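Local coordinates for extracellular ligand-binding receptor (PDB 3SG0), which probably binds small aromatic acids such as benzoyl-formic acid in the periplasm and hands them to an ABC-type transport system, at residues D73-K76 with A77-A81; S97-P100 with V101-L105; S202-G205 with Q206-I210; I243-T246 with H247-T251. All coordinates share one frame; numbering follows the deposited sequence.

Interaction 1: D73-K76 with A77-A81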
loop_
_atom_site.group_PDB
_atom_site.type_symbol
_atom_site.label_atom_id
_atom_site.label_comp_id
_atom_site.label_asym_id
_atom_site.label_seq_id
_atom_site.Cartn_x
_atom_site.Cartn_y
_atom_site.Cartn_z
ATOM N N ASP A 73 -14.727 -4.957 0.838
ATOM C CA ASP A 73 -15.862 -4.479 1.613
ATOM C C ASP A 73 -15.514 -4.389 3.093
ATOM O O ASP A 73 -15.132 -5.379 3.715
ATOM C CB ASP A 73 -17.067 -5.396 1.412
ATOM C CG ASP A 73 -18.273 -4.938 2.186
ATOM O OD1 ASP A 73 -18.878 -3.924 1.780
ATOM O OD2 ASP A 73 -18.612 -5.579 3.201
ATOM N N PRO A 74 -15.632 -3.179 3.671
ATOM C CA PRO A 74 -15.258 -3.040 5.088
ATOM C C PRO A 74 -16.049 -3.950 6.026
ATOM O O PRO A 74 -15.490 -4.464 6.993
ATOM C CB PRO A 74 -15.546 -1.563 5.390
ATOM C CG PRO A 74 -15.471 -0.878 4.047
ATOM C CD PRO A 74 -16.006 -1.888 3.064
ATOM N N THR A 75 -17.327 -4.170 5.747
ATOM C CA THR A 75 -18.138 -5.021 6.613
ATOM C C THR A 75 -17.627 -6.461 6.583
ATOM O O THR A 75 -17.506 -7.124 7.618
ATOM C CB THR A 75 -19.623 -4.964 6.210
ATOM O OG1 THR A 75 -20.106 -3.626 6.384
ATOM C CG2 THR A 75 -20.449 -5.904 7.062
ATOM N N LYS A 76 -17.320 -6.951 5.389
ATOM C CA LYS A 76 -16.808 -8.302 5.262
ATOM C C LYS A 76 -15.423 -8.449 5.888
ATOM O O LYS A 76 -15.117 -9.477 6.475
ATOM C CB LYS A 76 -16.784 -8.756 3.805
ATOM C CG LYS A 76 -16.514 -10.246 3.652
ATOM C CD LYS A 76 -16.790 -10.756 2.241
ATOM C CE LYS A 76 -16.617 -12.270 2.149
ATOM N NZ LYS A 76 -17.639 -13.018 2.945
ATOM N N ALA A 77 -14.581 -7.434 5.749
ATOM C CA ALA A 77 -13.263 -7.488 6.371
ATOM C C ALA A 77 -13.393 -7.582 7.888
ATOM O O ALA A 77 -12.661 -8.327 8.528
ATOM C CB ALA A 77 -12.422 -6.281 5.978
ATOM N N ALA A 78 -14.313 -6.813 8.463
ATOM C CA ALA A 78 -14.526 -6.864 9.906
ATOM C C ALA A 78 -15.021 -8.241 10.337
ATOM O O ALA A 78 -14.582 -8.776 11.358
ATOM C CB ALA A 78 -15.490 -5.758 10.348
ATOM N N GLN A 79 -15.929 -8.821 9.555
ATOM C CA GLN A 79 -16.379 -10.185 9.814
ATOM C C GLN A 79 -15.229 -11.186 9.737
ATOM O O GLN A 79 -15.086 -12.051 10.596
ATOM C CB GLN A 79 -17.490 -10.575 8.842
ATOM C CG GLN A 79 -18.771 -9.787 9.049
ATOM C CD GLN A 79 -19.770 -9.950 7.916
ATOM O OE1 GLN A 79 -19.436 -10.438 6.838
ATOM N NE2 GLN A 79 -21.006 -9.529 8.158
ATOM N N ASN A 80 -14.412 -11.067 8.696
ATOM C CA ASN A 80 -13.238 -11.918 8.557
ATOM C C ASN A 80 -12.323 -11.804 9.767
ATOM O O ASN A 80 -11.872 -12.804 10.316
ATOM C CB ASN A 80 -12.436 -11.565 7.296
ATOM C CG ASN A 80 -13.137 -11.968 6.008
ATOM O OD1 ASN A 80 -14.136 -12.686 6.018
ATOM N ND2 ASN A 80 -12.591 -11.528 4.885
ATOM N N ALA A 81 -12.039 -10.574 10.175
ATOM C CA ALA A 81 -11.144 -10.343 11.302
ATOM C C ALA A 81 -11.705 -10.960 12.575
ATOM O O ALA A 81 -10.987 -11.616 13.317
ATOM C CB ALA A 81 -10.919 -8.857 11.497
#
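K76 O takes N80 N at 2.8 Å, the shortest of four successive i to i+4 bonds that open helix 74-86; D73 O, P74 O and T75 O receive A77 N, A78 N and Q79 N in the same way. The inner side is tight. The methyl CB of A77 lies 3.6 Å from D73 O and packs on V101 of helix 99-111, which A78 and A81 meet at I108 and L105. N80 is buried as well: with its first torsion at -71°, CG folds back to 3.2 Å from K76 O, while ND2 bonds to T33 OG1 and D69 O, tying the helix to the adjoining sheet. The outer side is looser. Q79 leans back over the turn, CG 3.3 Å from T75 O, and its extended chain carries NE2 past T75 CG2 at 3.8 Å, a van der Waals contact between two exposed residues. At the N-cap, one of two modelled conformers of D73 sets OD2 2.9 Å from K76 N, which meets the oxygen on its anti side and somewhat out of the carboxylate plane. The chemistry is therefore divided: alanine methyls let two helices lie close, and, in this conformer at least, the D73 carboxylate probably offsets the partial positive charge at the helix start.

Interaction 2: S97-P100 with V101-L105; sequences SLTP and VSLPL. With 173 (benzoyl-formic acid), chain B.
L98 O is gripped twice by S102, by its hydroxyl OG at 2.8 Å and its backbone N at 2.9 Å. A first torsion of -65° holds OG beside the backbone N, within reach of the same oxygen; the hydroxyl comes from above, 40° out of the carbonyl plane, and its other partners are T118 OG1 and, weakly, S96 N. Replacing S102 by an alanine is likely to leave L98 O with one donor fewer and T118 OG1 without this mate. At T99 the chain meets the ligand: T99 N points almost straight (176°) at O1A of benzoyl-formic acid, 2.7 Å away, and T99 OG1 donates to O1B at 2.7 Å while also bonding A122 N. R198 and A121 supply further bonds to the ligand. On the flank, L98 CB and V101 CG2 meet obliquely at 4.0 Å. T99 O takes L103 N, but P104 has no N-H to give, and its CD instead sits 3.3 Å from P100 O in the modelled copy of P100, where the helix kinks. A carboxylate bound at the first turn of a helix, just past the strand of a beta-alpha-beta unit (92-94, 99-111, 116-118), is consistent with the ligand site of periplasmic binding proteins of the leucine-binding family.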
loop_
_atom_site.group_PDB
_atom_site.type_symbol
_atom_site.label_atom_id
_atom_site.label_comp_id
_atom_site.label_asym_id
_atom_site.label_seq_id
_atom_site.Cartn_x
_atom_site.Cartn_y
_atom_site.Cartn_z
ATOM N N SER A 97 -6.332 -4.745 2.139
ATOM C CA SER A 97 -5.584 -4.201 1.013
ATOM C C SER A 97 -5.816 -2.716 0.797
ATOM O O SER A 97 -4.988 -2.046 0.175
ATOM C CB SER A 97 -6.015 -4.904 -0.269
ATOM O OG SER A 97 -5.975 -6.316 -0.158
ATOM N N LEU A 98 -6.971 -2.233 1.248
ATOM C CA LEU A 98 -7.430 -0.876 0.960
ATOM C C LEU A 98 -7.671 -0.126 2.252
ATOM O O LEU A 98 -7.981 -0.732 3.280
ATOM C CB LEU A 98 -8.741 -0.883 0.171
ATOM C CG LEU A 98 -8.883 -1.872 -0.979
ATOM C CD1 LEU A 98 -10.239 -1.698 -1.670
ATOM C CD2 LEU A 98 -7.746 -1.729 -1.968
ATOM N N THR A 99 -7.568 1.192 2.187
ATOM C CA THR A 99 -7.738 2.029 3.358
ATOM C C THR A 99 -9.144 1.964 3.973
ATOM O O THR A 99 -9.270 1.724 5.172
ATOM C CB THR A 99 -7.303 3.477 3.063
ATOM O OG1 THR A 99 -5.888 3.509 2.850
ATOM C CG2 THR A 99 -7.644 4.387 4.219
ATOM N N PRO A 100 -10.213 2.168 3.183
ATOM C CA PRO A 100 -11.549 2.112 3.792
ATOM C C PRO A 100 -11.841 0.752 4.428
ATOM O O PRO A 100 -12.558 0.657 5.426
ATOM C CB PRO A 100 -12.495 2.369 2.602
ATOM C CG PRO A 100 -11.676 2.100 1.367
ATOM C CD PRO A 100 -10.274 2.480 1.742
ATOM N N VAL A 101 -11.300 -0.300 3.834
ATOM C CA VAL A 101 -11.533 -1.654 4.313
ATOM C C VAL A 101 -10.741 -1.923 5.591
ATOM O O VAL A 101 -11.194 -2.648 6.482
ATOM C CB VAL A 101 -11.206 -2.680 3.211
ATOM C CG1 VAL A 101 -11.503 -4.076 3.675
ATOM C CG2 VAL A 101 -11.993 -2.360 1.945
ATOM N N SER A 102 -9.561 -1.315 5.689
ATOM C CA SER A 102 -8.670 -1.513 6.834
ATOM C C SER A 102 -9.037 -0.705 8.069
ATOM O O SER A 102 -8.762 -1.129 9.188
ATOM C CB SER A 102 -7.238 -1.159 6.448
ATOM O OG SER A 102 -6.746 -2.041 5.456
ATOM N N LEU A 103 -9.621 0.472 7.877
ATOM C CA LEU A 103 -9.899 1.355 9.005
ATOM C C LEU A 103 -10.642 0.698 10.177
ATOM O O LEU A 103 -10.215 0.843 11.318
ATOM C CB LEU A 103 -10.617 2.625 8.542
ATOM C CG LEU A 103 -9.691 3.719 8.023
ATOM C CD1 LEU A 103 -10.477 4.770 7.244
ATOM C CD2 LEU A 103 -8.913 4.350 9.175
ATOM N N PRO A 104 -11.733 -0.035 9.910
ATOM C CA PRO A 104 -12.463 -0.650 11.028
ATOM C C PRO A 104 -11.662 -1.739 11.730
ATOM O O PRO A 104 -12.007 -2.111 12.855
ATOM C CB PRO A 104 -13.705 -1.251 10.357
ATOM C CG PRO A 104 -13.335 -1.402 8.905
ATOM C CD PRO A 104 -12.423 -0.233 8.622
ATOM N N LEU A 105 -10.620 -2.260 11.094
ATOM C CA LEU A 105 -9.852 -3.332 11.709
ATOM C C LEU A 105 -8.976 -2.850 12.859
ATOM O O LEU A 105 -8.577 -3.646 13.711
ATOM C CB LEU A 105 -8.990 -4.052 10.675
ATOM C CG LEU A 105 -9.744 -4.550 9.443
ATOM C CD1 LEU A 105 -8.803 -5.337 8.557
ATOM C CD2 LEU A 105 -10.962 -5.387 9.844
HETATM O O1B 173 B . -4.842 2.259 0.716
HETATM C C1 173 B . -5.555 2.105 -0.239
HETATM O O1A 173 B . -6.931 2.299 -0.202
HETATM C C2 173 B . -4.962 1.919 -1.609
HETATM O O2 173 B . -5.642 2.033 -2.585
HETATM C C1G 173 B . -3.519 1.527 -1.682
HETATM C C2D 173 B . -3.001 0.431 -0.757
HETATM C C2E 173 B . -1.538 0.039 -0.797
HETATM C C3 173 B . -0.599 0.765 -1.759
HETATM C C1E 173 B . -1.151 1.872 -2.678
HETATM C C1D 173 B . -2.615 2.261 -2.654
#

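Interaction 3: S202-G205 with Q206-I210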
loop_
_atom_site.group_PDB
_atom_site.type_symbol
_atom_site.label_atom_id
_atom_site.label_comp_id
_atom_site.label_asym_id
_atom_site.label_seq_id
_atom_site.Cartn_x
_atom_site.Cartn_y
_atom_site.Cartn_z
ATOM N N SER A 202 -18.168 5.679 -15.066
ATOM C CA SER A 202 -17.848 6.893 -15.808
ATOM C C SER A 202 -17.354 7.970 -14.861
ATOM O O SER A 202 -17.826 8.056 -13.729
ATOM C CB SER A 202 -19.088 7.407 -16.557
ATOM O OG SER A 202 -18.833 8.687 -17.125
ATOM N N VAL A 203 -16.424 8.791 -15.339
ATOM C CA VAL A 203 -16.025 10.006 -14.633
ATOM C C VAL A 203 -16.074 11.189 -15.596
ATOM O O VAL A 203 -15.309 12.142 -15.479
ATOM C CB VAL A 203 -14.613 9.888 -14.026
ATOM C CG1 VAL A 203 -14.593 8.851 -12.917
ATOM C CG2 VAL A 203 -13.589 9.552 -15.103
ATOM N N THR A 204 -16.997 11.136 -16.545
ATOM C CA THR A 204 -17.034 12.132 -17.608
ATOM C C THR A 204 -17.312 13.550 -17.113
ATOM O O THR A 204 -16.644 14.493 -17.527
ATOM C CB THR A 204 -18.008 11.718 -18.713
ATOM O OG1 THR A 204 -17.515 10.509 -19.306
ATOM C CG2 THR A 204 -18.126 12.806 -19.780
ATOM N N GLY A 205 -18.279 13.698 -16.217
ATOM C CA GLY A 205 -18.586 15.009 -15.670
ATOM C C GLY A 205 -17.385 15.626 -14.975
ATOM O O GLY A 205 -17.064 16.801 -15.167
ATOM N N GLN A 206 -16.706 14.820 -14.166
ATOM C CA GLN A 206 -15.534 15.289 -13.434
ATOM C C GLN A 206 -14.428 15.716 -14.381
ATOM O O GLN A 206 -13.790 16.747 -14.192
ATOM C CB GLN A 206 -15.008 14.178 -12.521
ATOM C CG GLN A 206 -15.970 13.742 -11.426
ATOM C CD GLN A 206 -16.807 12.526 -11.792
ATOM O OE1 GLN A 206 -17.311 12.407 -12.911
ATOM N NE2 GLN A 206 -16.957 11.617 -10.839
ATOM N N VAL A 207 -14.183 14.898 -15.394
ATOM C CA VAL A 207 -13.120 15.171 -16.344
ATOM C C VAL A 207 -13.425 16.408 -17.190
ATOM O O VAL A 207 -12.541 17.220 -17.453
ATOM C CB VAL A 207 -12.834 13.924 -17.206
ATOM C CG1 VAL A 207 -12.077 14.287 -18.474
ATOM C CG2 VAL A 207 -12.077 12.888 -16.379
ATOM N N LEU A 208 -14.677 16.568 -17.606
ATOM C CA LEU A 208 -15.046 17.787 -18.322
ATOM C C LEU A 208 -14.790 19.032 -17.468
ATOM O O LEU A 208 -14.284 20.041 -17.964
ATOM C CB LEU A 208 -16.499 17.732 -18.797
ATOM C CG LEU A 208 -16.760 16.759 -19.947
ATOM C CD1 LEU A 208 -18.255 16.627 -20.219
ATOM C CD2 LEU A 208 -16.019 17.192 -21.203
ATOM N N LYS A 209 -15.130 18.964 -16.184
ATOM C CA LYS A 209 -14.885 20.087 -15.281
ATOM C C LYS A 209 -13.394 20.396 -15.166
ATOM O O LYS A 209 -12.982 21.559 -15.199
ATOM C CB LYS A 209 -15.486 19.825 -13.900
ATOM C CG LYS A 209 -16.998 19.929 -13.868
ATOM C CD LYS A 209 -17.550 19.666 -12.477
ATOM C CE LYS A 209 -19.069 19.766 -12.471
ATOM N NZ LYS A 209 -19.645 19.531 -11.118
ATOM N N ILE A 210 -12.583 19.354 -15.026
ATOM C CA ILE A 210 -11.144 19.539 -14.957
ATOM C C ILE A 210 -10.619 20.191 -16.227
ATOM O O ILE A 210 -9.874 21.171 -16.172
ATOM C CB ILE A 210 -10.432 18.200 -14.702
ATOM C CG1 ILE A 210 -10.745 17.720 -13.283
ATOM C CG2 ILE A 210 -8.930 18.344 -14.899
ATOM C CD1 ILE A 210 -10.364 16.280 -13.006
HETATM O O HOH W 1 -18.275 9.068 -11.276
HETATM O O HOH W 2 -19.564 11.673 -14.385
#
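V203 and Q206 cross at about a right angle, and the amide of Q206 comes back under the start of helix 204-212, its OE1 3.2 Å from V203 CA. On the buried side V203 CG2 meets V207 CG2 at 3.9 Å, the two valines crossing obliquely against L229, A233 and L234 of helix 228-236. On the outer side T204 and L208 lie alongside each other and point the same way, CG2 to CD1 3.8 Å, both also touching R237. Behind these side chains stand the regular bonds of the first turns: V207 N, L208 N and K209 N go to V203 O, T204 O and G205 O. One step further out is the entry to the helix, where S202 OG accepts T204 N at 3.1 Å in an ST turn, one residue before the N-cap V203. The amide of Q206 reaches its place through a sharp bend at the second torsion (95°). There NE2 bonds V195 O of strand 189-196 and gives a hydrogen to a water, 2.9 Å away, that itself donates to S202 O. A second water donates to OE1 at 2.8 Å and accepts from G205 N at 3.0 Å. A single neutral amide thus joins strand, preceding loop and first turn: its N-H groups serve carbonyl and water, its oxygen reaches the helix start through water, and no charge is spent.

Interaction 4: I243-T246 with H247-T251. With 173 (benzoyl-formic acid), chain B.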
loop_
_atom_site.group_PDB
_atom_site.type_symbol
_atom_site.label_atom_id
_atom_site.label_comp_id
_atom_site.label_asym_id
_atom_site.label_seq_id
_atom_site.Cartn_x
_atom_site.Cartn_y
_atom_site.Cartn_z
ATOM N N ILE A 243 0.161 13.996 -16.634
ATOM C CA ILE A 243 -0.734 13.370 -15.674
ATOM C C ILE A 243 0.096 12.640 -14.624
ATOM O O ILE A 243 1.042 11.909 -14.944
ATOM C CB ILE A 243 -1.722 12.418 -16.368
ATOM C CG1 ILE A 243 -2.652 13.207 -17.298
ATOM C CG2 ILE A 243 -2.534 11.653 -15.333
ATOM C CD1 ILE A 243 -3.568 12.330 -18.134
ATOM N N TYR A 244 -0.248 12.884 -13.369
ATOM C CA TYR A 244 0.430 12.281 -12.232
ATOM C C TYR A 244 -0.527 11.338 -11.528
ATOM O O TYR A 244 -1.727 11.616 -11.439
ATOM C CB TYR A 244 0.908 13.380 -11.287
ATOM C CG TYR A 244 1.893 14.266 -11.990
ATOM C CD1 TYR A 244 3.202 13.854 -12.166
ATOM C CD2 TYR A 244 1.505 15.477 -12.545
ATOM C CE1 TYR A 244 4.112 14.637 -12.841
ATOM C CE2 TYR A 244 2.414 16.272 -13.223
ATOM C CZ TYR A 244 3.708 15.840 -13.371
ATOM O OH TYR A 244 4.614 16.623 -14.048
ATOM N N GLN A 245 -0.005 10.207 -11.063
ATOM C CA GLN A 245 -0.802 9.241 -10.325
ATOM C C GLN A 245 -0.119 8.998 -8.982
ATOM O O GLN A 245 0.679 9.826 -8.530
ATOM C CB GLN A 245 -0.994 7.954 -11.138
ATOM C CG GLN A 245 -1.860 8.137 -12.391
ATOM C CD GLN A 245 -3.246 7.504 -12.279
ATOM O OE1 GLN A 245 -3.734 7.205 -11.190
ATOM N NE2 GLN A 245 -3.884 7.288 -13.423
ATOM N N THR A 246 -0.460 7.881 -8.348
ATOM C CA THR A 246 0.059 7.499 -7.037
ATOM C C THR A 246 0.553 6.062 -7.091
ATOM O O THR A 246 0.326 5.349 -8.071
ATOM C CB THR A 246 -1.025 7.549 -5.950
ATOM O OG1 THR A 246 -1.985 6.508 -6.188
ATOM C CG2 THR A 246 -1.707 8.907 -5.899
ATOM N N HIS A 247 1.191 5.617 -6.011
ATOM C CA HIS A 247 1.679 4.246 -5.940
ATOM C C HIS A 247 0.574 3.189 -5.950
ATOM O O HIS A 247 0.866 1.996 -6.007
ATOM C CB HIS A 247 2.639 4.045 -4.761
ATOM C CG HIS A 247 2.051 4.342 -3.414
ATOM N ND1 HIS A 247 2.778 4.162 -2.255
ATOM C CD2 HIS A 247 0.836 4.806 -3.028
ATOM C CE1 HIS A 247 2.038 4.502 -1.216
ATOM N NE2 HIS A 247 0.855 4.898 -1.654
ATOM N N GLY A 248 -0.690 3.614 -5.904
ATOM C CA GLY A 248 -1.798 2.702 -6.139
ATOM C C GLY A 248 -1.802 2.124 -7.549
ATOM O O GLY A 248 -2.496 1.132 -7.793
ATOM N N VAL A 249 -1.042 2.713 -8.470
ATOM C CA VAL A 249 -1.049 2.237 -9.849
ATOM C C VAL A 249 0.151 1.364 -10.199
ATOM O O VAL A 249 0.295 0.955 -11.349
ATOM C CB VAL A 249 -1.154 3.402 -10.876
ATOM C CG1 VAL A 249 -2.280 4.360 -10.491
ATOM C CG2 VAL A 249 0.180 4.138 -11.053
ATOM N N ALA A 250 0.994 1.062 -9.212
ATOM C CA ALA A 250 2.316 0.479 -9.452
ATOM C C ALA A 250 2.288 -1.017 -9.785
ATOM O O ALA A 250 3.227 -1.755 -9.457
ATOM C CB ALA A 250 3.224 0.765 -8.263
ATOM N N THR A 251 1.224 -1.443 -10.461
ATOM C CA THR A 251 1.076 -2.812 -10.933
ATOM C C THR A 251 1.131 -2.862 -12.456
ATOM O O THR A 251 0.578 -1.998 -13.142
ATOM C CB THR A 251 -0.244 -3.444 -10.447
ATOM O OG1 THR A 251 -0.468 -4.644 -11.195
ATOM C CG2 THR A 251 -1.447 -2.510 -10.639
HETATM O O1B 173 B . -4.842 2.259 0.716
HETATM C C1 173 B . -5.555 2.105 -0.239
HETATM O O1A 173 B . -6.931 2.299 -0.202
HETATM C C2 173 B . -4.962 1.919 -1.609
HETATM O O2 173 B . -5.642 2.033 -2.585
HETATM C C1G 173 B . -3.519 1.527 -1.682
HETATM C C2D 173 B . -3.001 0.431 -0.757
HETATM C C2E 173 B . -1.538 0.039 -0.797
HETATM C C3 173 B . -0.599 0.765 -1.759
HETATM C C1E 173 B . -1.151 1.872 -2.678
HETATM C C1D 173 B . -2.615 2.261 -2.654
#
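T246 to V249 form a beta turn, close to type I, in which V249 N reaches T246 O at 3.0 Å. The turn follows strand 242-244 at the edge of the parallel sheet and carries H247 and G248 into the ligand pocket. T246 steadies it with its side chain: a first torsion of 68° places OG1 between the backbone N and the carbonyl carbon, where it accepts G248 N at 3.2 Å while also bonding Y171 OH. A valine in place of T246 would probably leave both G248 N and Y171 without this oxygen and hold the turn less firmly beside the ligand. Behind it Q245 crosses V249 at roughly a right angle, OE1 3.3 Å from CG1, with NE2 held by Q231 OE1 and A227 O. The H247 ring is pinned at both nitrogens, ND1 by E270 OE2 and NE2 by D143 OD1, which fixes its rotation and, with two carboxylates so near, would probably favour the protonated form. One face of that ring is turned to the phenyl group of benzoyl-formic acid, with CD2 3.6 Å from C1E. Beside it G248, having no side chain, brings its CA to 3.6 Å from C1D of the same phenyl ring.

How the interactions relate
The four contacts come in series along the chain and divide between two alpha/beta lobes. Interactions 1 and 2 belong to the lobe built on the six-stranded mixed sheet, with centres about 9 Å apart; their helices 74-86 and 99-111 touch, for instance where A81 CB lies 3.8 Å from L105 CD2. Interactions 3 and 4 belong to the lobe of the four-stranded parallel sheet, with centres about 19 Å apart. Interactions 1 and 3, the farthest pair, stand about 32 Å apart between centres. Interactions 2 and 4 do not touch, but both reach benzoyl-formic acid, one at its carboxylate and one at its phenyl ring, so the ligand bridges the lobes.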